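PDB 4HIZ: endosialidase from Enterobacteria phage phi92, which cleaves polymers of sialic acid internally, hydrolysing alpha-2,8 and alpha-2,9 linkages as a phage-borne endosialidase. Local coordinates for residues Y184-T189 / I203-H208; V216-S221 / W260-R265; G465-S470 / P496-D501. All blocks are in the same frame, centred on the assembly; numbering follows the deposited sequence.

In the fold
Contacts 1 and 2 are neighbours in one antiparallel sheet, their centres 9 Å apart, and strands 185-186 and 261-264 join them: Tyr-185 OH lies 2.7 Å from His-261 ND1. Contact 2 also holds a sialic acid at Phe-218, Ser-219 and Asn-220. Contact 3 lies on the other side of the chain's centre, about 35 Å from contact 2 between nearest atoms. In the trimer, contact 3 of one subunit comes to contacts 1 and 2 of another. Tyr-185 of contact 1 meets the ring of His-466 from a neighbouring subunit, and Asn-217 OD1 of contact 2 is hydrogen-bonded to Gly-500 N of that subunit, where Ser-498 and Ile-499 also touch a sialic acid. This is consistent with a glycan site lined by two subunits.

Contact 1: Y184-T189 / I203-H208; sequences YYRRPT and IVLKKH
Arg-186 reaches from the outermost strand of an antiparallel sheet to the turn that follows strand 200-204, crossing the side chain of Leu-205 obliquely on the way. The fold is consistent with the small beta barrel that related phage endosialidases carry as an insertion in the propeller. Arginine here illustrates how one flat cation can secure a turn through backbone oxygens. A bend at chi2 (-80°) sets the position of CD. At the end of the chain the guanidinium meets Lys-206 O end-on with two nitrogens, NH1 at 2.9 Å and NH2 at 3.1 Å from that single acceptor. The oxygen lies almost in the guanidinium plane. NH2 also makes a weak bond to Lys-207 O, which has a further donor in Asn-156 ND2.

Next to this polar end the leucine forms the apolar part of the contact. CG of Leu-205 sits 3.7 Å from Arg-186 NH1, in an oblique position relative to the guanidinium. CD1 packs on Pro-188 CG at 3.6 Å and also lies near the arginine, while CD2 approaches the hydroxyl of Tyr-184. Leu-205 also touches Phe-262 and Phe-241 of the same sheet.

Tyr-184 completes the set of interactions. Its CG stands between the backbone N and the carbonyl carbon (chi1 71°), and the buried ring extends toward the end of the turn, meeting the carbonyl of His-208 at the ring edge. The hydroxyl OH donates to His-208 O at 2.7 Å, in the carbonyl plane and on a lone pair.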
loop_
_atom_site.group_PDB
_atom_site.type_symbol
_atom_site.label_atom_id
_atom_site.label_comp_id
_atom_site.label_asym_id
_atom_site.label_seq_id
_atom_site.Cartn_x
_atom_site.Cartn_y
_atom_site.Cartn_z
ATOM N N TYR A 184 4.668 13.538 -24.881
ATOM C CA TYR A 184 4.859 14.981 -24.790
ATOM C C TYR A 184 3.620 15.698 -25.225
ATOM O O TYR A 184 2.733 15.100 -25.882
ATOM C CB TYR A 184 6.118 15.473 -25.557
ATOM C CG TYR A 184 6.099 15.451 -27.099
ATOM C CD1 TYR A 184 5.302 16.354 -27.811
ATOM C CD2 TYR A 184 6.930 14.588 -27.816
ATOM C CE1 TYR A 184 5.324 16.382 -29.186
ATOM C CE2 TYR A 184 6.964 14.617 -29.207
ATOM C CZ TYR A 184 6.130 15.505 -29.876
ATOM O OH TYR A 184 6.125 15.565 -31.272
ATOM N N TYR A 185 3.551 16.973 -24.842
ATOM C CA TYR A 185 2.403 17.837 -25.119
ATOM C C TYR A 185 2.925 19.119 -25.778
ATOM O O TYR A 185 4.003 19.619 -25.420
ATOM C CB TYR A 185 1.754 18.209 -23.752
ATOM C CG TYR A 185 0.811 19.364 -23.843
ATOM C CD1 TYR A 185 -0.419 19.229 -24.485
ATOM C CD2 TYR A 185 1.145 20.608 -23.299
ATOM C CE1 TYR A 185 -1.302 20.312 -24.573
ATOM C CE2 TYR A 185 0.265 21.710 -23.411
ATOM C CZ TYR A 185 -0.948 21.547 -24.031
ATOM O OH TYR A 185 -1.815 22.627 -24.123
ATOM N N ARG A 186 2.178 19.657 -26.740
ATOM C CA ARG A 186 2.515 20.952 -27.338
ATOM C C ARG A 186 1.239 21.759 -27.459
ATOM O O ARG A 186 0.142 21.179 -27.642
ATOM C CB ARG A 186 3.043 20.761 -28.777
ATOM C CG ARG A 186 4.236 19.857 -28.888
ATOM C CD ARG A 186 5.527 20.572 -28.511
ATOM N NE ARG A 186 6.687 19.741 -28.893
ATOM C CZ ARG A 186 7.295 19.750 -30.094
ATOM N NH1 ARG A 186 6.921 20.581 -31.071
ATOM N NH2 ARG A 186 8.329 18.923 -30.327
ATOM N N ARG A 187 1.373 23.087 -27.391
ATOM C CA ARG A 187 0.260 23.993 -27.638
ATOM C C ARG A 187 0.636 24.964 -28.765
ATOM O O ARG A 187 1.059 26.088 -28.508
ATOM C CB ARG A 187 -0.030 24.757 -26.361
ATOM C CG ARG A 187 -1.321 25.567 -26.418
ATOM C CD ARG A 187 -1.532 26.259 -25.139
ATOM N NE ARG A 187 -2.619 27.230 -25.244
ATOM C CZ ARG A 187 -2.454 28.555 -25.216
ATOM N NH1 ARG A 187 -3.504 29.344 -25.307
ATOM N NH2 ARG A 187 -1.248 29.096 -25.090
ATOM N N PRO A 188 0.514 24.515 -30.026
ATOM C CA PRO A 188 0.996 25.313 -31.152
ATOM C C PRO A 188 -0.051 26.297 -31.617
ATOM O O PRO A 188 -1.202 26.218 -31.199
ATOM C CB PRO A 188 1.258 24.256 -32.258
ATOM C CG PRO A 188 1.001 22.892 -31.588
ATOM C CD PRO A 188 0.072 23.184 -30.461
ATOM N N THR A 189 0.358 27.224 -32.478
ATOM C CA THR A 189 -0.589 28.085 -33.172
ATOM C C THR A 189 -0.422 27.904 -34.679
ATOM O O THR A 189 0.687 27.979 -35.195
ATOM C CB THR A 189 -0.357 29.557 -32.780
ATOM O OG1 THR A 189 -0.506 29.726 -31.349
ATOM C CG2 THR A 189 -1.322 30.488 -33.537
ATOM N N ILE A 203 0.684 18.758 -41.103
ATOM C CA ILE A 203 0.854 19.331 -39.788
ATOM C C ILE A 203 2.277 19.810 -39.590
ATOM O O ILE A 203 3.222 19.025 -39.665
ATOM C CB ILE A 203 0.614 18.266 -38.714
ATOM C CG1 ILE A 203 -0.611 17.379 -39.046
ATOM C CG2 ILE A 203 0.591 18.913 -37.324
ATOM C CD1 ILE A 203 -1.936 18.096 -39.089
ATOM N N VAL A 204 2.424 21.100 -39.315
ATOM C CA VAL A 204 3.721 21.642 -38.947
ATOM C C VAL A 204 3.860 21.614 -37.427
ATOM O O VAL A 204 3.030 22.133 -36.679
ATOM C CB VAL A 204 3.904 23.073 -39.467
ATOM C CG1 VAL A 204 5.232 23.648 -38.963
ATOM C CG2 VAL A 204 3.862 23.078 -40.990
ATOM N N LEU A 205 4.894 20.941 -36.966
ATOM C CA LEU A 205 5.161 20.855 -35.540
ATOM C C LEU A 205 6.677 20.675 -35.408
ATOM O O LEU A 205 7.227 19.638 -35.793
ATOM C CB LEU A 205 4.397 19.657 -34.967
ATOM C CG LEU A 205 4.344 19.500 -33.464
ATOM C CD1 LEU A 205 3.436 20.587 -32.875
ATOM C CD2 LEU A 205 3.800 18.113 -33.116
ATOM N N LYS A 206 7.359 21.685 -34.875
ATOM C CA LYS A 206 8.823 21.695 -34.926
ATOM C C LYS A 206 9.455 20.539 -34.157
ATOM O O LYS A 206 9.063 20.239 -33.046
ATOM C CB LYS A 206 9.384 23.043 -34.465
ATOM C CG LYS A 206 9.085 24.186 -35.459
ATOM C CD LYS A 206 10.002 25.390 -35.237
ATOM C CE LYS A 206 9.583 26.601 -36.065
ATOM N NZ LYS A 206 9.871 26.459 -37.525
ATOM N N LYS A 207 10.406 19.875 -34.804
ATOM C CA LYS A 207 11.187 18.793 -34.205
ATOM C C LYS A 207 10.288 17.748 -33.549
ATOM O O LYS A 207 10.474 17.349 -32.405
ATOM C CB LYS A 207 12.235 19.352 -33.232
ATOM C CG LYS A 207 13.157 20.402 -33.863
ATOM C CD LYS A 207 13.644 19.980 -35.268
ATOM C CE LYS A 207 14.454 21.081 -35.952
ATOM N NZ LYS A 207 13.618 22.234 -36.427
ATOM N N HIS A 208 9.302 17.284 -34.303
ATOM C CA HIS A 208 8.276 16.406 -33.728
ATOM C C HIS A 208 8.797 15.011 -33.331
ATOM O O HIS A 208 8.248 14.365 -32.420
ATOM C CB HIS A 208 7.072 16.313 -34.684
ATOM C CG HIS A 208 7.438 15.892 -36.072
ATOM N ND1 HIS A 208 7.721 14.579 -36.397
ATOM C CD2 HIS A 208 7.577 16.608 -37.222
ATOM C CE1 HIS A 208 8.016 14.506 -37.689
ATOM N NE2 HIS A 208 7.941 15.722 -38.206
#

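Contact 2: V216-S221 / W260-R265. With SIA (N-acetyl-alpha-neuraminic acid), chain D.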
loop_
_atom_site.group_PDB
_atom_site.type_symbol
_atom_site.label_atom_id
_atom_site.label_comp_id
_atom_site.label_asym_id
_atom_site.label_seq_id
_atom_site.Cartn_x
_atom_site.Cartn_y
_atom_site.Cartn_z
ATOM N N VAL A 216 -0.904 9.680 -32.138
ATOM C CA VAL A 216 -0.956 11.076 -31.674
ATOM C C VAL A 216 -2.383 11.462 -31.327
ATOM O O VAL A 216 -3.304 10.677 -31.546
ATOM C CB VAL A 216 -0.378 12.051 -32.738
ATOM C CG1 VAL A 216 1.066 11.660 -33.086
ATOM C CG2 VAL A 216 -1.265 12.061 -33.987
ATOM N N ASN A 217 -2.568 12.655 -30.763
ATOM C CA ASN A 217 -3.907 13.095 -30.404
ATOM C C ASN A 217 -3.993 14.599 -30.582
ATOM O O ASN A 217 -3.049 15.326 -30.238
ATOM C CB ASN A 217 -4.176 12.718 -28.935
ATOM C CG ASN A 217 -5.489 13.254 -28.422
ATOM O OD1 ASN A 217 -5.528 14.319 -27.817
ATOM N ND2 ASN A 217 -6.567 12.490 -28.610
ATOM N N PHE A 218 -5.117 15.058 -31.132
ATOM C CA PHE A 218 -5.357 16.472 -31.368
ATOM C C PHE A 218 -6.573 16.984 -30.628
ATOM O O PHE A 218 -7.564 16.259 -30.479
ATOM C CB PHE A 218 -5.680 16.664 -32.862
ATOM C CG PHE A 218 -4.533 16.387 -33.773
ATOM C CD1 PHE A 218 -3.673 17.421 -34.147
ATOM C CD2 PHE A 218 -4.355 15.125 -34.330
ATOM C CE1 PHE A 218 -2.595 17.199 -35.025
ATOM C CE2 PHE A 218 -3.279 14.872 -35.234
ATOM C CZ PHE A 218 -2.391 15.913 -35.581
ATOM N N SER A 219 -6.530 18.245 -30.199
ATOM C CA SER A 219 -7.735 18.864 -29.634
ATOM C C SER A 219 -7.795 20.326 -30.054
ATOM O O SER A 219 -6.744 21.004 -30.136
ATOM C CB SER A 219 -7.736 18.760 -28.091
ATOM O OG SER A 219 -9.002 19.151 -27.594
ATOM N N ASN A 220 -9.003 20.801 -30.355
ATOM C CA ASN A 220 -9.199 22.212 -30.696
ATOM C C ASN A 220 -8.381 22.678 -31.912
ATOM O O ASN A 220 -7.966 23.840 -31.976
ATOM C CB ASN A 220 -8.926 23.106 -29.484
ATOM C CG ASN A 220 -9.706 22.644 -28.230
ATOM O OD1 ASN A 220 -9.232 21.796 -27.453
ATOM N ND2 ASN A 220 -10.917 23.202 -28.040
ATOM N N SER A 221 -8.177 21.789 -32.890
ATOM C CA SER A 221 -7.322 22.137 -34.013
ATOM C C SER A 221 -7.835 23.277 -34.891
ATOM O O SER A 221 -7.046 23.906 -35.567
ATOM C CB SER A 221 -7.102 20.905 -34.913
ATOM O OG SER A 221 -8.319 20.597 -35.606
ATOM N N TRP A 260 -3.955 25.487 -30.618
ATOM C CA TRP A 260 -4.548 24.156 -30.457
ATOM C C TRP A 260 -3.674 23.280 -29.553
ATOM O O TRP A 260 -2.709 23.768 -28.968
ATOM C CB TRP A 260 -4.771 23.516 -31.854
ATOM C CG TRP A 260 -3.565 23.536 -32.801
ATOM C CD1 TRP A 260 -3.113 24.612 -33.542
ATOM C CD2 TRP A 260 -2.716 22.423 -33.157
ATOM N NE1 TRP A 260 -2.031 24.238 -34.320
ATOM C CE2 TRP A 260 -1.760 22.908 -34.093
ATOM C CE3 TRP A 260 -2.660 21.071 -32.762
ATOM C CZ2 TRP A 260 -0.785 22.101 -34.643
ATOM C CZ3 TRP A 260 -1.675 20.263 -33.303
ATOM C CH2 TRP A 260 -0.739 20.782 -34.232
ATOM N N HIS A 261 -4.029 22.006 -29.452
ATOM C CA HIS A 261 -3.365 21.117 -28.496
ATOM C C HIS A 261 -2.953 19.835 -29.184
ATOM O O HIS A 261 -3.735 19.255 -29.945
ATOM C CB HIS A 261 -4.335 20.739 -27.363
ATOM C CG HIS A 261 -4.838 21.914 -26.592
ATOM N ND1 HIS A 261 -4.050 22.605 -25.693
ATOM C CD2 HIS A 261 -6.034 22.554 -26.623
ATOM C CE1 HIS A 261 -4.750 23.612 -25.188
ATOM N NE2 HIS A 261 -5.961 23.598 -25.728
ATOM N N PHE A 262 -1.742 19.383 -28.889
ATOM C CA PHE A 262 -1.217 18.148 -29.454
ATOM C C PHE A 262 -0.581 17.299 -28.366
ATOM O O PHE A 262 0.137 17.824 -27.511
ATOM C CB PHE A 262 -0.137 18.507 -30.494
ATOM C CG PHE A 262 0.515 17.302 -31.135
ATOM C CD1 PHE A 262 -0.098 16.646 -32.205
ATOM C CD2 PHE A 262 1.709 16.805 -30.640
ATOM C CE1 PHE A 262 0.496 15.530 -32.793
ATOM C CE2 PHE A 262 2.308 15.661 -31.211
ATOM C CZ PHE A 262 1.698 15.039 -32.292
ATOM N N GLY A 263 -0.817 15.983 -28.423
ATOM C CA GLY A 263 -0.087 15.075 -27.541
ATOM C C GLY A 263 0.324 13.831 -28.314
ATOM O O GLY A 263 -0.420 13.348 -29.184
ATOM N N THR A 264 1.512 13.308 -28.011
ATOM C CA THR A 264 1.805 11.985 -28.503
ATOM C C THR A 264 1.055 10.964 -27.637
ATOM O O THR A 264 0.574 11.289 -26.528
ATOM C CB THR A 264 3.292 11.671 -28.414
ATOM O OG1 THR A 264 3.700 11.793 -27.053
ATOM C CG2 THR A 264 4.094 12.662 -29.285
ATOM N N ARG A 265 0.982 9.739 -28.138
ATOM C CA ARG A 265 0.471 8.594 -27.384
ATOM C C ARG A 265 1.566 7.542 -27.349
ATOM O O ARG A 265 1.593 6.611 -28.164
ATOM C CB ARG A 265 -0.805 8.042 -28.036
ATOM C CG ARG A 265 -1.965 9.075 -28.043
ATOM C CD ARG A 265 -3.266 8.422 -28.476
ATOM N NE ARG A 265 -3.358 8.291 -29.938
ATOM C CZ ARG A 265 -3.727 7.193 -30.587
ATOM N NH1 ARG A 265 -3.991 6.067 -29.926
ATOM N NH2 ARG A 265 -3.820 7.227 -31.915
HETATM C C1 SIA D . -11.407 18.086 -30.648
HETATM C C2 SIA D . -12.264 17.043 -29.932
HETATM C C3 SIA D . -11.444 15.798 -29.534
HETATM C C4 SIA D . -10.540 16.046 -28.330
HETATM C C5 SIA D . -11.306 16.719 -27.183
HETATM C C6 SIA D . -12.062 17.956 -27.682
HETATM C C7 SIA D . -12.982 18.522 -26.598
HETATM C C8 SIA D . -13.679 19.831 -26.999
HETATM C C9 SIA D . -12.816 20.742 -27.855
HETATM C C10 SIA D . -10.361 16.570 -24.905
HETATM C C11 SIA D . -9.253 17.030 -23.997
HETATM N N5 SIA D . -10.328 17.066 -26.148
HETATM O O1A SIA D . -10.686 17.677 -31.579
HETATM O O1B SIA D . -11.424 19.299 -30.325
HETATM O O4 SIA D . -9.996 14.786 -27.871
HETATM O O6 SIA D . -12.901 17.643 -28.798
HETATM O O7 SIA D . -14.006 17.537 -26.385
HETATM O O8 SIA D . -14.851 19.503 -27.743
HETATM O O9 SIA D . -13.274 20.766 -29.224
HETATM O O10 SIA D . -11.244 15.797 -24.527
#
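The hydroxyl OG of Ser-219, a residue paired with His-261 in an antiparallel beta ladder, is held by two groups. It accepts a hydrogen bond from N5 of the sialic acid at 2.9 Å and donates to Asn-220 OD1 at 2.7 Å, which fixes its direction. Asn-220 N, just past the strand, gives a nearly straight bond to the sugar carboxylate oxygen O1B (2.8 Å). The end of the strand thus grips the sialic acid from the side, through one hydroxyl and one backbone N-H, with Ser-227 OG adding a further bond. Strand 261-264 pairs with strand 216-219 through the hydrogen-bonded pairs Asn-217/Gly-263 and Ser-219/His-261.

The face that carries Val-216, Phe-218 and Phe-262 holds an aromatic cluster with Trp-260. Phe-262 turns its edge to the face of Phe-218 in a T-shaped pair, centroids 5.5 Å apart and planes at 71°; its CZ meets Val-216 CG1 at 3.5 Å. Trp-260 lies beside Phe-218, pointing the same way, with planes near parallel but slid apart, so that CZ3 comes to the edge of the phenyl ring.

At the far end, Arg-265 forms a salt bridge to Asp-268 through NH1, and its NE bonds Val-216 O at 2.9 Å from well above the carbonyl plane.

Contact 3: G465-S470 / P496-D501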
loop_
_atom_site.group_PDB
_atom_site.type_symbol
_atom_site.label_atom_id
_atom_site.label_comp_id
_atom_site.label_asym_id
_atom_site.label_seq_id
_atom_site.Cartn_x
_atom_site.Cartn_y
_atom_site.Cartn_z
ATOM N N GLY A 465 24.664 -9.979 2.326
ATOM C CA GLY A 465 25.678 -10.958 2.727
ATOM C C GLY A 465 25.407 -12.443 2.531
ATOM O O GLY A 465 26.361 -13.220 2.597
ATOM N N HIS A 466 24.166 -12.884 2.296
ATOM C CA HIS A 466 23.932 -14.337 2.203
ATOM C C HIS A 466 24.054 -14.891 0.792
ATOM O O HIS A 466 23.883 -16.095 0.583
ATOM C CB HIS A 466 22.572 -14.757 2.763
ATOM C CG HIS A 466 22.411 -14.538 4.237
ATOM N ND1 HIS A 466 21.267 -14.921 4.902
ATOM C CD2 HIS A 466 23.247 -14.028 5.184
ATOM C CE1 HIS A 466 21.391 -14.647 6.193
ATOM N NE2 HIS A 466 22.572 -14.087 6.391
ATOM N N ILE A 467 24.363 -14.024 -0.167
ATOM C CA ILE A 467 24.848 -14.460 -1.496
ATOM C C ILE A 467 26.035 -13.587 -1.872
ATOM O O ILE A 467 26.217 -12.491 -1.320
ATOM C CB ILE A 467 23.768 -14.433 -2.625
ATOM C CG1 ILE A 467 23.331 -12.997 -2.988
ATOM C CG2 ILE A 467 22.558 -15.311 -2.280
ATOM C CD1 ILE A 467 22.363 -12.991 -4.171
ATOM N N VAL A 468 26.859 -14.088 -2.791
ATOM C CA VAL A 468 28.103 -13.409 -3.120
ATOM C C VAL A 468 27.810 -12.130 -3.898
ATOM O O VAL A 468 28.548 -11.152 -3.767
ATOM C CB VAL A 468 29.055 -14.318 -3.941
ATOM C CG1 VAL A 468 28.502 -14.543 -5.361
ATOM C CG2 VAL A 468 30.435 -13.689 -3.982
ATOM N N ASN A 469 26.689 -12.105 -4.629
ATOM C CA ASN A 469 26.424 -10.977 -5.517
ATOM C C ASN A 469 25.935 -9.770 -4.714
ATOM O O ASN A 469 25.228 -9.917 -3.711
ATOM C CB ASN A 469 25.323 -11.304 -6.522
ATOM C CG ASN A 469 25.519 -12.605 -7.198
ATOM O OD1 ASN A 469 24.885 -13.617 -6.835
ATOM N ND2 ASN A 469 26.416 -12.625 -8.165
ATOM N N SER A 470 26.302 -8.584 -5.183
ATOM C CA SER A 470 25.855 -7.332 -4.576
ATOM C C SER A 470 25.190 -6.429 -5.592
ATOM O O SER A 470 25.684 -6.256 -6.717
ATOM C CB SER A 470 27.052 -6.603 -3.964
ATOM O OG SER A 470 26.645 -5.354 -3.415
ATOM N N PRO A 496 17.500 -13.171 1.230
ATOM C CA PRO A 496 16.629 -13.777 0.213
ATOM C C PRO A 496 16.466 -15.301 0.384
ATOM O O PRO A 496 15.644 -15.933 -0.304
ATOM C CB PRO A 496 17.411 -13.511 -1.095
ATOM C CG PRO A 496 18.888 -13.556 -0.643
ATOM C CD PRO A 496 18.883 -12.925 0.744
ATOM N N TRP A 497 17.260 -15.890 1.284
ATOM C CA TRP A 497 17.182 -17.360 1.548
ATOM C C TRP A 497 17.442 -18.206 0.283
ATOM O O TRP A 497 16.827 -19.251 0.084
ATOM C CB TRP A 497 15.849 -17.752 2.269
ATOM C CG TRP A 497 15.774 -17.003 3.558
ATOM C CD1 TRP A 497 14.890 -16.007 3.890
ATOM C CD2 TRP A 497 16.713 -17.094 4.642
ATOM N NE1 TRP A 497 15.210 -15.499 5.134
ATOM C CE2 TRP A 497 16.323 -16.147 5.615
ATOM C CE3 TRP A 497 17.837 -17.903 4.887
ATOM C CZ2 TRP A 497 17.038 -15.946 6.782
ATOM C CZ3 TRP A 497 18.554 -17.707 6.059
ATOM C CH2 TRP A 497 18.148 -16.744 6.998
ATOM N N SER A 498 18.309 -17.732 -0.610
ATOM C CA SER A 498 18.705 -18.577 -1.735
ATOM C C SER A 498 19.416 -19.814 -1.191
ATOM O O SER A 498 19.263 -20.914 -1.743
ATOM C CB SER A 498 19.637 -17.794 -2.674
ATOM O OG SER A 498 18.926 -16.663 -3.206
ATOM N N ILE A 499 20.184 -19.635 -0.113
ATOM C CA ILE A 499 20.688 -20.763 0.698
ATOM C C ILE A 499 19.716 -20.832 1.876
ATOM O O ILE A 499 19.691 -19.934 2.728
ATOM C CB ILE A 499 22.111 -20.512 1.200
ATOM C CG1 ILE A 499 23.034 -20.151 0.024
ATOM C CG2 ILE A 499 22.648 -21.734 1.971
ATOM C CD1 ILE A 499 23.170 -21.270 -1.035
ATOM N N GLY A 500 18.870 -21.843 1.866
ATOM C CA GLY A 500 17.684 -21.824 2.723
ATOM C C GLY A 500 16.534 -22.403 1.925
ATOM O O GLY A 500 16.783 -23.279 1.064
ATOM N N ASP A 501 15.294 -21.945 2.182
ATOM C CA ASP A 501 14.161 -22.572 1.522
ATOM C C ASP A 501 13.787 -21.941 0.191
ATOM O O ASP A 501 12.760 -22.335 -0.390
ATOM C CB ASP A 501 12.902 -22.595 2.427
ATOM C CG ASP A 501 12.348 -21.214 2.717
ATOM O OD1 ASP A 501 12.840 -20.192 2.178
ATOM O OD2 ASP A 501 11.367 -21.166 3.499
HETATM O O HOH W 1 20.896 -16.867 0.559
#
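His-466 and Trp-497 supply the aromatic part of this contact between two loops of the propeller domain, one leading into strand 473-480 and the other following strand 483-490. The two side chains lie side by side and point the same way, yet their planes stand 62° apart: an offset edge-to-face pair in which the imidazole edge addresses the indole face. CE1 of His-466 makes the nearest approach, 3.9 Å from Trp-497 CH2, and ND1 lies over the same ring. The CB of Trp-497 leads away from the histidine loop, and the six-membered ring comes back to it. ND1 is also bonded to Ser-495 OG, which helps to fix the rotation of the imidazole.

Apolar packing is lighter. Ile-467 has CG1 between its backbone N and carbonyl carbon (chi1 68°), and it is the other branch, CG2, that faces the second loop, 3.9 Å from Ser-498 CB and 4.4 Å from Pro-496 CG.

The polar link runs through water. One molecule accepts from Ile-499 N at 2.9 Å and donates to His-466 O at 3.1 Å, satisfying both backbone groups. Beside it, Ser-498 OG is hydrogen-bonded to Lys-505 NZ.

A neighbouring subunit places Tyr-185 against His-466 and Trp-267 against Trp-497, whereas Ser-498 and Ile-499 touch a sialic acid. Ring packing, the CG2 contacts of Ile-467 and one bridging water, in place of direct backbone bonds, therefore join two loops whose aromatic pair also meets another subunit and of which 496-501 reaches the glycan.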